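Local coordinates for protein 2'-deoxycytidine 5'-triphosphate deaminase (Agrobacterium tumefaciens, PDB 2R9Q) that probably catalyses the hydrolytic deamination of dCTP to dUTP, using a chain that holds two domains of the dUTPase superfamily, at residues Y52-S57 / V91-L96; F122-T127 / Y145-P150; I170-L175 / V336-L341; G212-I217 / P244-G249; L274-M279 / F297-G302. All blocks are in the same frame, centred on the assembly; numbering follows the deposited sequence.

Contact 1. Residues Y52-S57 / V91-L96; sequences YRVRAS and VYIVPL
Val54 and Val91 meet methyl to methyl on one face of an antiparallel strand pair in the N-terminal dUTPase-like domain, with CG2 of Val54 3.6 Å from CG1 of Val91. The other branch of Val54 is used as well: CG1, anti to the carbonyl carbon (chi1 -61°), is set toward Ile93 and lies 3.8 Å from CG1 of Ile93, and these two side chains cross at about a right angle. Farther along the same face, CE2 of Tyr52 approaches CD of Pro95 to 4.0 Å. Beta-branched residues suit such a face, being compact, at ease in an extended backbone and able to offer a methyl to two neighbours. On the other face CG of Arg53 rests 3.7 Å from CE1 of Tyr92. The long arginine can pack with its aliphatic part while its guanidinium forms a salt bridge with Glu87 of the third subunit.

The backbone positions these groups. Tyr52 N donates to Ile93 O and Ile93 N to Tyr52 O, both over 2.7 Å, and Arg53 with Tyr92 is the following non-hydrogen-bonded pair. Val54 N then donates to Val91 O over 2.9 Å, almost straight at 177°. No direct return bond follows; a water takes its place, accepting from Val91 N at 3.1 Å and donating to Val54 O at 2.6 Å, while its oxygen sits above the centre of the Arg53 guanidinium.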
# COMPACT_ATOMS: atom_id res chain seq x y z
N TYR B 52 -22.46 12.36 3.57
CA TYR B 52 -22.85 11.03 3.20
C TYR B 52 -21.63 10.23 2.80
O TYR B 52 -20.90 10.60 1.89
CB TYR B 52 -23.84 11.06 2.05
CG TYR B 52 -25.13 11.75 2.36
CD1 TYR B 52 -26.08 11.16 3.19
CD2 TYR B 52 -25.41 13.00 1.82
CE1 TYR B 52 -27.29 11.80 3.44
CE2 TYR B 52 -26.60 13.63 2.06
CZ TYR B 52 -27.55 13.03 2.87
OH TYR B 52 -28.73 13.71 3.13
N ARG B 53 -21.39 9.17 3.54
CA ARG B 53 -20.31 8.29 3.28
C ARG B 53 -20.75 7.32 2.18
O ARG B 53 -21.82 6.74 2.24
CB ARG B 53 -19.85 7.58 4.54
CG ARG B 53 -18.55 6.85 4.31
CD ARG B 53 -18.64 5.47 4.71
NE ARG B 53 -17.34 4.80 4.68
CZ ARG B 53 -17.04 3.77 3.89
NH1 ARG B 53 -17.91 3.30 3.01
NH2 ARG B 53 -15.86 3.23 3.97
N VAL B 54 -19.96 7.26 1.13
CA VAL B 54 -20.29 6.47 -0.06
C VAL B 54 -19.19 5.45 -0.33
O VAL B 54 -18.07 5.55 0.13
CB VAL B 54 -20.70 7.36 -1.32
CG1 VAL B 54 -21.94 8.21 -1.00
CG2 VAL B 54 -19.53 8.22 -1.87
N ARG B 55 -19.60 4.41 -1.03
CA ARG B 55 -18.75 3.31 -1.46
C ARG B 55 -17.89 3.78 -2.64
O ARG B 55 -16.75 3.43 -2.76
CB ARG B 55 -19.68 2.13 -1.81
CG ARG B 55 -19.20 1.01 -2.71
CD ARG B 55 -18.60 -0.05 -1.86
NE ARG B 55 -18.32 -1.30 -2.55
CZ ARG B 55 -19.25 -2.19 -2.92
NH1 ARG B 55 -20.55 -1.97 -2.73
NH2 ARG B 55 -18.86 -3.33 -3.49
N ALA B 56 -18.46 4.63 -3.49
CA ALA B 56 -17.75 5.16 -4.63
C ALA B 56 -18.30 6.51 -5.09
O ALA B 56 -19.47 6.79 -4.93
CB ALA B 56 -17.78 4.14 -5.78
N SER B 57 -17.41 7.32 -5.65
CA SER B 57 -17.75 8.44 -6.51
C SER B 57 -18.54 8.03 -7.78
O SER B 57 -18.39 6.94 -8.31
CB SER B 57 -16.46 9.15 -6.93
OG SER B 57 -16.69 10.18 -7.88
N VAL B 91 -14.72 8.06 0.84
CA VAL B 91 -15.40 8.99 -0.04
C VAL B 91 -16.67 9.47 0.66
O VAL B 91 -17.45 8.69 1.20
CB VAL B 91 -15.66 8.38 -1.46
CG1 VAL B 91 -16.17 9.41 -2.44
CG2 VAL B 91 -14.41 7.70 -2.00
N TYR B 92 -16.83 10.78 0.68
CA TYR B 92 -17.97 11.45 1.31
C TYR B 92 -18.58 12.43 0.34
O TYR B 92 -17.87 13.12 -0.37
CB TYR B 92 -17.54 12.19 2.60
CG TYR B 92 -16.79 11.34 3.60
CD1 TYR B 92 -17.45 10.62 4.57
CD2 TYR B 92 -15.41 11.27 3.56
CE1 TYR B 92 -16.77 9.85 5.49
CE2 TYR B 92 -14.70 10.51 4.46
CZ TYR B 92 -15.38 9.80 5.43
OH TYR B 92 -14.65 9.06 6.32
N ILE B 93 -19.91 12.46 0.28
CA ILE B 93 -20.63 13.52 -0.45
C ILE B 93 -21.29 14.44 0.58
O ILE B 93 -21.88 13.98 1.55
CB ILE B 93 -21.70 12.97 -1.45
CG1 ILE B 93 -21.18 11.76 -2.24
CG2 ILE B 93 -22.17 14.06 -2.41
CD1 ILE B 93 -20.09 12.05 -3.15
N VAL B 94 -21.13 15.74 0.36
CA VAL B 94 -21.58 16.79 1.27
C VAL B 94 -22.38 17.86 0.52
O VAL B 94 -21.82 18.57 -0.32
CB VAL B 94 -20.41 17.40 2.04
CG1 VAL B 94 -20.91 18.45 3.00
CG2 VAL B 94 -19.67 16.32 2.78
N PRO B 95 -23.70 17.95 0.80
CA PRO B 95 -24.44 19.14 0.34
C PRO B 95 -23.85 20.41 0.87
O PRO B 95 -23.51 20.52 2.05
CB PRO B 95 -25.88 18.91 0.86
CG PRO B 95 -26.00 17.42 1.01
CD PRO B 95 -24.59 16.99 1.46
N LEU B 96 -23.69 21.37 -0.03
CA LEU B 96 -23.09 22.62 0.29
C LEU B 96 -24.21 23.57 0.70
O LEU B 96 -25.35 23.42 0.28
CB LEU B 96 -22.27 23.12 -0.91
CG LEU B 96 -21.02 22.32 -1.34
CD1 LEU B 96 -20.49 22.85 -2.70
CD2 LEU B 96 -19.92 22.32 -0.28
O HOH W 1 -15.73 5.20 1.17

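Contact 2. Residues F122-T127 / Y145-P150; sequences FTRVMT and YLEISP
Arg124 and Glu147 grip each other through their backbones: Glu147 N donates to Arg124 O over 2.8 Å, and Arg124 N returns a bond to Glu147 O over 3.0 Å. Phe122 with Ser149 and Met126 with Tyr145 repeat this exchange on either side, though the bond from Phe122 N to Ser149 O is bent, giving six hydrogen bonds between two regular antiparallel strands.

The side-chain polar groups of Arg124 and Glu147 do not pair with one another. The arginine turns back, and its NH1 donates to Thr123 O at 3.0 Å; NH2 serves Gly287 O of the second subunit, and CE1 of Phe122 lies over the guanidinium toward its rim. The extended Glu147 instead brings OE1 to the edge of the Phe122 ring, 3.8 Å from CE2, with carboxylate and ring planes only 14° apart. Ser57 is hydrogen-bonded to the same OE1.

Packing completes each face. Beside the glutamate, CG of Met126 meets CB of Tyr145 at 3.7 Å, its chi1 of 45° placing CG between the backbone N and the carbonyl carbon. On the opposite face CD1 of Leu146 reaches CG2 of Val125 at 3.5 Å and CB of Thr123 at 3.9 Å, small branched partners that leave room for the leucine.

A buried carboxylate oxygen is thus held by the hydroxyl of Ser57, and the weakly positive rim of Phe122 may add to this, while NH1 and NH2 of Arg124 are used by carbonyl groups.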
# COMPACT_ATOMS: atom_id res chain seq x y z
N PHE B 122 -8.62 15.31 -1.89
CA PHE B 122 -9.33 15.21 -3.16
C PHE B 122 -10.74 15.72 -2.99
O PHE B 122 -11.44 15.32 -2.07
CB PHE B 122 -9.27 13.76 -3.63
CG PHE B 122 -10.16 13.42 -4.76
CD1 PHE B 122 -9.63 13.21 -6.04
CD2 PHE B 122 -11.51 13.24 -4.56
CE1 PHE B 122 -10.44 12.88 -7.08
CE2 PHE B 122 -12.35 12.88 -5.61
CZ PHE B 122 -11.79 12.71 -6.88
N THR B 123 -11.15 16.62 -3.88
CA THR B 123 -12.49 17.18 -3.91
C THR B 123 -13.01 17.35 -5.35
O THR B 123 -12.23 17.54 -6.28
CB THR B 123 -12.60 18.57 -3.13
OG1 THR B 123 -11.84 19.58 -3.79
CG2 THR B 123 -12.13 18.44 -1.69
N ARG B 124 -14.32 17.25 -5.50
CA ARG B 124 -15.05 17.48 -6.74
C ARG B 124 -16.39 18.14 -6.40
O ARG B 124 -17.16 17.61 -5.61
CB ARG B 124 -15.38 16.15 -7.44
CG ARG B 124 -14.20 15.35 -7.87
CD ARG B 124 -13.52 15.97 -9.03
NE ARG B 124 -12.52 15.07 -9.60
CZ ARG B 124 -11.23 15.10 -9.29
NH1 ARG B 124 -10.75 15.96 -8.39
NH2 ARG B 124 -10.41 14.24 -9.87
N VAL B 125 -16.67 19.29 -7.00
CA VAL B 125 -18.02 19.84 -7.01
C VAL B 125 -18.93 19.15 -8.05
O VAL B 125 -18.55 18.95 -9.21
CB VAL B 125 -18.02 21.34 -7.20
CG1 VAL B 125 -19.43 21.88 -7.16
CG2 VAL B 125 -17.21 21.98 -6.12
N MET B 126 -20.11 18.73 -7.60
CA MET B 126 -21.11 18.21 -8.52
C MET B 126 -22.43 19.00 -8.52
O MET B 126 -22.83 19.60 -7.52
CB MET B 126 -21.32 16.69 -8.39
CG MET B 126 -21.45 16.14 -7.00
SD MET B 126 -21.51 14.34 -6.90
CE MET B 126 -23.03 13.94 -7.70
N THR B 127 -23.02 19.05 -9.71
CA THR B 127 -24.31 19.63 -9.99
C THR B 127 -25.31 18.52 -10.33
O THR B 127 -24.94 17.41 -10.71
CB THR B 127 -24.30 20.67 -11.17
OG1 THR B 127 -23.77 20.09 -12.37
CG2 THR B 127 -23.58 21.88 -10.85
N TYR B 145 -22.92 20.17 -4.47
CA TYR B 145 -22.41 19.11 -3.62
C TYR B 145 -20.90 19.07 -3.73
O TYR B 145 -20.35 19.37 -4.81
CB TYR B 145 -23.01 17.77 -4.03
CG TYR B 145 -24.51 17.72 -3.89
CD1 TYR B 145 -25.11 17.18 -2.75
CD2 TYR B 145 -25.34 18.24 -4.88
CE1 TYR B 145 -26.49 17.16 -2.60
CE2 TYR B 145 -26.71 18.23 -4.73
CZ TYR B 145 -27.28 17.69 -3.59
OH TYR B 145 -28.65 17.65 -3.44
N LEU B 146 -20.24 18.79 -2.61
CA LEU B 146 -18.79 18.51 -2.61
C LEU B 146 -18.50 17.04 -2.27
O LEU B 146 -18.88 16.53 -1.24
CB LEU B 146 -17.99 19.45 -1.71
CG LEU B 146 -16.47 19.57 -1.93
CD1 LEU B 146 -16.15 20.14 -3.29
CD2 LEU B 146 -15.76 20.37 -0.83
N GLU B 147 -17.87 16.37 -3.21
CA GLU B 147 -17.24 15.09 -2.96
C GLU B 147 -15.87 15.30 -2.30
O GLU B 147 -15.05 16.08 -2.78
CB GLU B 147 -17.08 14.37 -4.26
CG GLU B 147 -16.80 12.91 -4.17
CD GLU B 147 -16.98 12.24 -5.55
OE1 GLU B 147 -16.00 12.22 -6.34
OE2 GLU B 147 -18.12 11.74 -5.84
N ILE B 148 -15.63 14.61 -1.18
CA ILE B 148 -14.41 14.74 -0.41
C ILE B 148 -13.81 13.38 -0.15
O ILE B 148 -14.44 12.51 0.44
CB ILE B 148 -14.58 15.47 0.99
CG1 ILE B 148 -15.33 16.79 0.91
CG2 ILE B 148 -13.20 15.71 1.67
CD1 ILE B 148 -15.82 17.34 2.26
N SER B 149 -12.57 13.24 -0.57
CA SER B 149 -11.73 12.11 -0.17
C SER B 149 -10.34 12.55 0.28
O SER B 149 -9.50 12.95 -0.54
CB SER B 149 -11.60 11.09 -1.30
OG SER B 149 -11.08 9.91 -0.78
N PRO B 150 -10.08 12.50 1.59
CA PRO B 150 -8.72 12.77 2.10
C PRO B 150 -7.73 11.71 1.61
O PRO B 150 -8.04 10.56 1.62
CB PRO B 150 -8.89 12.69 3.62
CG PRO B 150 -10.36 12.84 3.83
CD PRO B 150 -10.99 12.18 2.70

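Contact 3. Residues I170-L175 / V336-L341; sequences IGHALL and VYEHML
Glu338 runs alongside Ala173 O and CD1 of Leu174, and its atoms map the contact in order. CB lies 3.8 Å from CD1 of Leu174. CG is anti to the backbone N (chi1 -167°) and passes 3.5 Å from Ala173 O while also touching the same leucine methyl. Chi2 of 179° carries CD straight on, and CD and OE1 still lie near CD1 of Leu174. At the tip, OE2 stands 3.8 Å from CD2 of His172, at the edge of the imidazole, near its plane. The modelled placement of the His172 and Leu174 side chains is doubtful, however, and the firmer partner of OE2 is Arg169, its salt bridge, just before the loop. A water that accepts from Ala173 N also lies 2.8 Å from OE2. A glutamate suits this place because its methylenes can pack while its charged end reaches an arginine.

The backbones meet in a single bridge between Leu174 and Glu338. His339 N donates to Ala173 O over 3.0 Å, and Leu175 N donates to Tyr337 O over 3.2 Å from a position above the carbonyl plane. Ala173 is the centre of an inverse gamma turn. Apolar contacts extend the join: CD1 of Leu175 sits 3.5 Å from CD2 of His339, whose NE2 bonds Glu179, and CD1 of Ile170 meets CD1 of Leu341 at 3.6 Å.

The loop between strand 162-170 and helix 177-186 thus lies against strand 331-339, consistent with a junction between the two dUTPase-like halves of the chain.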
# COMPACT_ATOMS: atom_id res chain seq x y z
N ILE B 170 -18.96 35.28 -17.66
CA ILE B 170 -19.77 35.40 -18.89
C ILE B 170 -18.83 35.24 -20.08
O ILE B 170 -17.90 35.99 -20.24
CB ILE B 170 -20.58 36.72 -18.96
CG1 ILE B 170 -21.52 36.81 -17.73
CG2 ILE B 170 -21.41 36.78 -20.27
CD1 ILE B 170 -21.68 38.19 -17.15
N GLY B 171 -19.09 34.20 -20.87
CA GLY B 171 -18.16 33.75 -21.91
C GLY B 171 -16.87 33.16 -21.35
O GLY B 171 -16.80 32.73 -20.20
N HIS B 172 -15.85 33.17 -22.18
CA HIS B 172 -14.56 32.62 -21.83
C HIS B 172 -13.48 33.53 -22.38
O HIS B 172 -12.90 33.24 -23.40
CB HIS B 172 -14.45 31.19 -22.37
CG HIS B 172 -13.58 30.29 -21.56
ND1 HIS B 172 -12.99 29.16 -22.09
CD2 HIS B 172 -13.18 30.36 -20.27
CE1 HIS B 172 -12.29 28.56 -21.15
NE2 HIS B 172 -12.38 29.27 -20.03
N ALA B 173 -13.20 34.60 -21.64
CA ALA B 173 -12.30 35.68 -22.06
C ALA B 173 -10.84 35.41 -21.74
O ALA B 173 -10.18 36.22 -21.08
CB ALA B 173 -12.74 37.00 -21.45
N LEU B 174 -10.36 34.26 -22.21
CA LEU B 174 -8.96 33.88 -22.11
C LEU B 174 -8.10 34.74 -23.01
O LEU B 174 -8.52 35.19 -24.07
CB LEU B 174 -8.74 32.43 -22.52
CG LEU B 174 -9.11 31.23 -21.64
CD1 LEU B 174 -9.42 31.64 -20.20
CD2 LEU B 174 -10.23 30.41 -22.29
N LEU B 175 -6.86 34.93 -22.58
CA LEU B 175 -5.86 35.61 -23.38
C LEU B 175 -5.13 34.60 -24.26
O LEU B 175 -4.85 33.49 -23.81
CB LEU B 175 -4.87 36.33 -22.47
CG LEU B 175 -5.38 37.64 -21.86
CD1 LEU B 175 -6.64 37.40 -21.04
CD2 LEU B 175 -4.26 38.26 -21.03
N VAL B 336 -2.73 30.14 -16.89
CA VAL B 336 -3.62 30.67 -17.92
C VAL B 336 -4.40 31.91 -17.41
O VAL B 336 -5.01 31.88 -16.35
CB VAL B 336 -4.59 29.59 -18.39
CG1 VAL B 336 -5.64 30.17 -19.29
CG2 VAL B 336 -3.82 28.46 -19.10
N TYR B 337 -4.35 32.99 -18.19
CA TYR B 337 -4.92 34.27 -17.81
C TYR B 337 -6.31 34.47 -18.45
O TYR B 337 -6.57 34.01 -19.55
CB TYR B 337 -3.98 35.42 -18.18
CG TYR B 337 -2.75 35.50 -17.31
CD1 TYR B 337 -2.68 36.37 -16.25
CD2 TYR B 337 -1.64 34.70 -17.56
CE1 TYR B 337 -1.57 36.44 -15.44
CE2 TYR B 337 -0.51 34.76 -16.74
CZ TYR B 337 -0.47 35.64 -15.69
OH TYR B 337 0.65 35.72 -14.88
N GLU B 338 -7.17 35.17 -17.73
CA GLU B 338 -8.51 35.46 -18.16
C GLU B 338 -8.87 36.88 -17.68
O GLU B 338 -8.47 37.30 -16.58
CB GLU B 338 -9.45 34.39 -17.58
CG GLU B 338 -10.84 34.35 -18.18
CD GLU B 338 -11.74 33.26 -17.59
OE1 GLU B 338 -11.24 32.37 -16.84
OE2 GLU B 338 -12.95 33.31 -17.90
N HIS B 339 -9.60 37.61 -18.53
CA HIS B 339 -10.08 38.96 -18.20
C HIS B 339 -11.11 38.98 -17.09
O HIS B 339 -12.05 38.19 -17.07
CB HIS B 339 -10.74 39.66 -19.40
CG HIS B 339 -9.79 40.07 -20.47
ND1 HIS B 339 -9.11 41.27 -20.45
CD2 HIS B 339 -9.44 39.46 -21.63
CE1 HIS B 339 -8.35 41.36 -21.53
NE2 HIS B 339 -8.53 40.27 -22.26
N MET B 340 -10.96 39.93 -16.18
CA MET B 340 -12.01 40.27 -15.26
C MET B 340 -13.06 41.09 -16.01
O MET B 340 -12.74 41.80 -16.96
CB MET B 340 -11.43 41.05 -14.11
CG MET B 340 -10.46 40.26 -13.26
SD MET B 340 -11.13 38.81 -12.44
CE MET B 340 -12.16 39.52 -11.16
N LEU B 341 -14.32 40.94 -15.59
CA LEU B 341 -15.42 41.79 -16.04
C LEU B 341 -15.28 43.22 -15.51
O LEU B 341 -15.51 44.16 -16.25
CB LEU B 341 -16.77 41.23 -15.59
CG LEU B 341 -17.55 40.27 -16.48
CD1 LEU B 341 -18.89 39.96 -15.82
CD2 LEU B 341 -17.72 40.85 -17.88
O HOH W 2 -15.04 34.75 -19.06
O HOH W 3 -3.10 32.18 -21.16

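Contact 4. Residues G212-I217 / P244-G249; sequences GENGLI and PLFARG
The Phe246 ring turns its edge to the backbone of Gly215 and Leu216: Leu216 N lies near the ring plane, 3.8 Å from CD2, with Gly215 C also at the rim. Asn214 comes in obliquely, its O 3.5 Å from CD2 of Phe246 and its CB 4.0 Å from CE2. The ring therefore rests against the turn that leads into an antiparallel strand pair of the C-terminal dUTPase-like domain, where strand 242-246 is the outermost strand of its sheet within this chain.

Leu216 and Phe246 form a non-hydrogen-bonded pair, framed by two backbone bonds. On one flank Ala247 N donates to Gly215 O over 2.9 Å; on the other Ile217 N donates to Leu245 O over 2.7 Å, nearly straight at 178°. Leu245 is also backbone-bonded to Gly218, the next residue along the strand. Gly215 has left-handed backbone angles (phi 74°), which glycine adopts with little cost, and this bends the chain from the loop into the strand.

Beside Phe246, CD1 of Leu216 reaches CB of Pro244 at 3.8 Å, and an acidic side chain of a bound peptide also packs on this leucine. A second apolar group is formed by Ile217, Leu245 and Ala247, and Leu253 also touches Ile217 and Leu245. Branching lets Ile217 serve two partners at once: CG2 meets CB of Ala247 at 3.9 Å, whereas CG1, set between the backbone N and the carbonyl carbon by a chi1 of 69°, lies 3.4 Å from Leu245 O.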
# COMPACT_ATOMS: atom_id res chain seq x y z
N GLY B 212 17.38 29.17 1.39
CA GLY B 212 17.98 29.52 2.67
C GLY B 212 19.31 28.84 2.87
O GLY B 212 19.90 28.35 1.91
N GLU B 213 19.75 28.78 4.13
CA GLU B 213 21.08 28.30 4.51
C GLU B 213 21.19 26.79 4.45
O GLU B 213 22.24 26.26 4.08
CB GLU B 213 21.44 28.78 5.94
N ASN B 214 20.09 26.13 4.83
CA ASN B 214 19.93 24.67 4.88
C ASN B 214 19.51 24.06 3.52
O ASN B 214 19.53 22.83 3.34
CB ASN B 214 18.81 24.30 5.91
CG ASN B 214 19.33 23.90 7.32
OD1 ASN B 214 18.51 23.67 8.27
ND2 ASN B 214 20.66 23.77 7.47
N GLY B 215 19.07 24.90 2.58
CA GLY B 215 18.67 24.43 1.25
C GLY B 215 17.35 23.67 1.13
O GLY B 215 17.23 22.75 0.32
N LEU B 216 16.35 24.10 1.91
CA LEU B 216 14.96 23.61 1.87
C LEU B 216 14.31 23.69 0.48
O LEU B 216 14.28 24.77 -0.12
CB LEU B 216 14.08 24.40 2.89
CG LEU B 216 12.58 24.05 3.00
CD1 LEU B 216 12.36 22.73 3.72
CD2 LEU B 216 11.77 25.18 3.67
N ILE B 217 13.80 22.55 -0.01
CA ILE B 217 13.12 22.50 -1.32
C ILE B 217 11.58 22.41 -1.20
O ILE B 217 10.86 22.80 -2.08
CB ILE B 217 13.65 21.34 -2.32
CG1 ILE B 217 13.29 19.96 -1.83
CG2 ILE B 217 15.15 21.42 -2.70
CD1 ILE B 217 13.98 18.86 -2.70
N PRO B 244 10.35 18.12 6.09
CA PRO B 244 11.14 19.04 5.23
C PRO B 244 12.12 18.27 4.38
O PRO B 244 12.60 17.23 4.80
CB PRO B 244 11.87 19.93 6.23
CG PRO B 244 11.52 19.46 7.57
CD PRO B 244 10.65 18.29 7.52
N LEU B 245 12.35 18.75 3.17
CA LEU B 245 13.23 18.10 2.21
C LEU B 245 14.27 19.13 1.78
O LEU B 245 13.96 20.30 1.51
CB LEU B 245 12.47 17.60 0.97
CG LEU B 245 11.31 16.61 1.07
CD1 LEU B 245 10.67 16.40 -0.33
CD2 LEU B 245 11.72 15.26 1.73
N PHE B 246 15.51 18.66 1.72
CA PHE B 246 16.66 19.54 1.58
C PHE B 246 17.45 19.07 0.38
O PHE B 246 17.68 17.88 0.27
CB PHE B 246 17.53 19.53 2.85
CG PHE B 246 16.81 19.90 4.09
CD1 PHE B 246 16.37 18.93 4.98
CD2 PHE B 246 16.57 21.23 4.40
CE1 PHE B 246 15.70 19.26 6.14
CE2 PHE B 246 15.91 21.58 5.57
CZ PHE B 246 15.47 20.59 6.45
N ALA B 247 17.81 20.00 -0.51
CA ALA B 247 18.77 19.77 -1.58
C ALA B 247 20.07 19.28 -0.96
O ALA B 247 20.63 19.95 -0.12
CB ALA B 247 19.02 21.07 -2.37
N ARG B 248 20.54 18.09 -1.34
CA ARG B 248 21.80 17.56 -0.81
C ARG B 248 22.80 17.39 -1.94
O ARG B 248 23.92 17.85 -1.82
CB ARG B 248 21.59 16.23 -0.06
N GLY B 249 22.40 16.74 -3.03
CA GLY B 249 23.31 16.39 -4.13
C GLY B 249 23.08 17.20 -5.38
O GLY B 249 23.31 18.42 -5.38

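Contact 5. Residues L274-M279 / F297-G302; sequences LYAAEM and FDPGFG
Ala277 and Phe297 exchange two backbone hydrogen bonds, making an antiparallel hydrogen-bonded pair that runs straight into a type II beta turn. Phe297 N donates to Ala277 O over 2.9 Å; the return bond from Ala277 N to Phe297 O is longer, 3.3 Å. Both donors stand above the carbonyl planes they serve, by 50° at Ala277 O. The two acceptors, Ala277 O and Phe297 O, lie only 3.4 Å apart. Both also receive bonds from the guanidinium of Arg167, a residue of the N-terminal domain, which would offset their mutual repulsion.

The turn spans Asp298 to Phe301 and is closed by Phe301 N donating to Asp298 O over 3.0 Å. Proline and glycine occupy its two central positions: the ring of Pro299 suits the first, and the positive phi of Gly300 (93°) is readily reached without a side chain. Proline also packs on the strand, its CG 3.4 Å from Tyr275 O and its CD close to CB of Ala276.

Apolar contacts gather round Phe297. The methyl of Ala277 meets CB of Phe297 at 3.8 Å. Met279 lies side by side with the phenylalanine, pointing the same way, its chi1 of -129° placing CG 3.6 Å from CE2 of Phe297. From the turn, Phe301 presents a ring face, and CD1 of Phe297 stands 3.7 Å above that ring's plane, over its centre.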
# COMPACT_ATOMS: atom_id res chain seq x y z
N LEU B 274 -6.89 43.38 -13.15
CA LEU B 274 -7.97 43.28 -14.12
C LEU B 274 -7.96 41.91 -14.81
O LEU B 274 -8.65 41.69 -15.82
CB LEU B 274 -7.84 44.37 -15.16
CG LEU B 274 -7.98 45.82 -14.74
CD1 LEU B 274 -7.82 46.66 -16.03
CD2 LEU B 274 -9.34 46.01 -14.05
N TYR B 275 -7.13 41.02 -14.27
CA TYR B 275 -7.00 39.65 -14.72
C TYR B 275 -7.05 38.69 -13.54
O TYR B 275 -6.62 38.99 -12.42
CB TYR B 275 -5.71 39.48 -15.50
CG TYR B 275 -5.65 40.38 -16.72
CD1 TYR B 275 -5.97 39.88 -17.97
CD2 TYR B 275 -5.33 41.73 -16.60
CE1 TYR B 275 -5.94 40.70 -19.10
CE2 TYR B 275 -5.30 42.58 -17.72
CZ TYR B 275 -5.62 42.05 -18.97
OH TYR B 275 -5.60 42.86 -20.10
N ALA B 276 -7.66 37.54 -13.80
CA ALA B 276 -7.52 36.39 -12.93
C ALA B 276 -6.70 35.34 -13.70
O ALA B 276 -6.54 35.45 -14.92
CB ALA B 276 -8.89 35.86 -12.52
N ALA B 277 -6.16 34.37 -12.97
CA ALA B 277 -5.48 33.20 -13.56
C ALA B 277 -5.97 31.85 -12.99
O ALA B 277 -6.68 31.76 -11.99
CB ALA B 277 -3.97 33.33 -13.41
N GLU B 278 -5.59 30.79 -13.70
CA GLU B 278 -5.82 29.44 -13.29
C GLU B 278 -4.59 28.62 -13.65
O GLU B 278 -4.04 28.75 -14.74
CB GLU B 278 -7.07 28.87 -13.94
CG GLU B 278 -7.55 27.55 -13.39
CD GLU B 278 -8.92 27.13 -13.94
OE1 GLU B 278 -9.53 27.84 -14.78
OE2 GLU B 278 -9.41 26.08 -13.52
N MET B 279 -4.15 27.81 -12.68
CA MET B 279 -3.01 26.93 -12.84
C MET B 279 -3.51 25.69 -13.58
O MET B 279 -4.58 25.19 -13.28
CB MET B 279 -2.49 26.55 -11.44
CG MET B 279 -0.99 26.76 -11.22
SD MET B 279 0.03 25.58 -12.10
CE MET B 279 0.55 26.56 -13.49
N PHE B 297 -5.94 31.66 -9.16
CA PHE B 297 -5.14 32.79 -8.72
C PHE B 297 -6.01 34.03 -8.78
O PHE B 297 -6.73 34.25 -9.74
CB PHE B 297 -3.93 32.96 -9.64
CG PHE B 297 -2.86 31.96 -9.39
CD1 PHE B 297 -1.65 32.36 -8.88
CD2 PHE B 297 -3.07 30.61 -9.63
CE1 PHE B 297 -0.65 31.41 -8.65
CE2 PHE B 297 -2.11 29.69 -9.38
CZ PHE B 297 -0.89 30.08 -8.90
N ASP B 298 -5.96 34.84 -7.73
CA ASP B 298 -6.75 36.07 -7.67
C ASP B 298 -6.04 37.25 -8.29
O ASP B 298 -4.82 37.33 -8.24
CB ASP B 298 -7.11 36.44 -6.22
CG ASP B 298 -8.29 35.65 -5.66
OD1 ASP B 298 -9.37 35.55 -6.35
OD2 ASP B 298 -8.13 35.16 -4.51
N PRO B 299 -6.81 38.21 -8.84
CA PRO B 299 -6.26 39.52 -9.19
C PRO B 299 -5.48 40.07 -8.04
O PRO B 299 -5.94 40.02 -6.91
CB PRO B 299 -7.51 40.38 -9.44
CG PRO B 299 -8.60 39.45 -9.69
CD PRO B 299 -8.24 38.10 -9.18
N GLY B 300 -4.29 40.58 -8.33
CA GLY B 300 -3.40 41.10 -7.28
C GLY B 300 -2.40 40.10 -6.71
O GLY B 300 -1.57 40.48 -5.88
N PHE B 301 -2.46 38.83 -7.14
CA PHE B 301 -1.47 37.85 -6.68
C PHE B 301 -0.08 38.34 -7.10
O PHE B 301 0.11 38.81 -8.23
CB PHE B 301 -1.72 36.43 -7.24
CG PHE B 301 -0.66 35.42 -6.85
CD1 PHE B 301 -0.79 34.66 -5.70
CD2 PHE B 301 0.48 35.25 -7.62
CE1 PHE B 301 0.20 33.73 -5.34
CE2 PHE B 301 1.45 34.33 -7.26
CZ PHE B 301 1.31 33.57 -6.13
N GLY B 302 0.87 38.20 -6.17
CA GLY B 302 2.24 38.66 -6.38
C GLY B 302 2.35 40.13 -6.73
O GLY B 302 3.25 40.51 -7.47

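From the N terminus, contact 1 closes a loop of 33 residues and contact 2 then closes one of 17. They follow in series within one sheet, where strands 91-101 and 143-150 are neighbours and Val94 O lies 2.8 Å from Leu146 N. Contact 3 reaches across 160 residues, from the loop after strand 162-170 to strand 331-339, and so encloses both later contacts. Inside that span contact 4 comes first, pairing strands far from the others, and contact 5 follows; no two of the loops cross. Contacts 3 and 5 meet in one sheet through strands 331-339 and 275-281, bringing the interdomain junction beside the 297-302 turn.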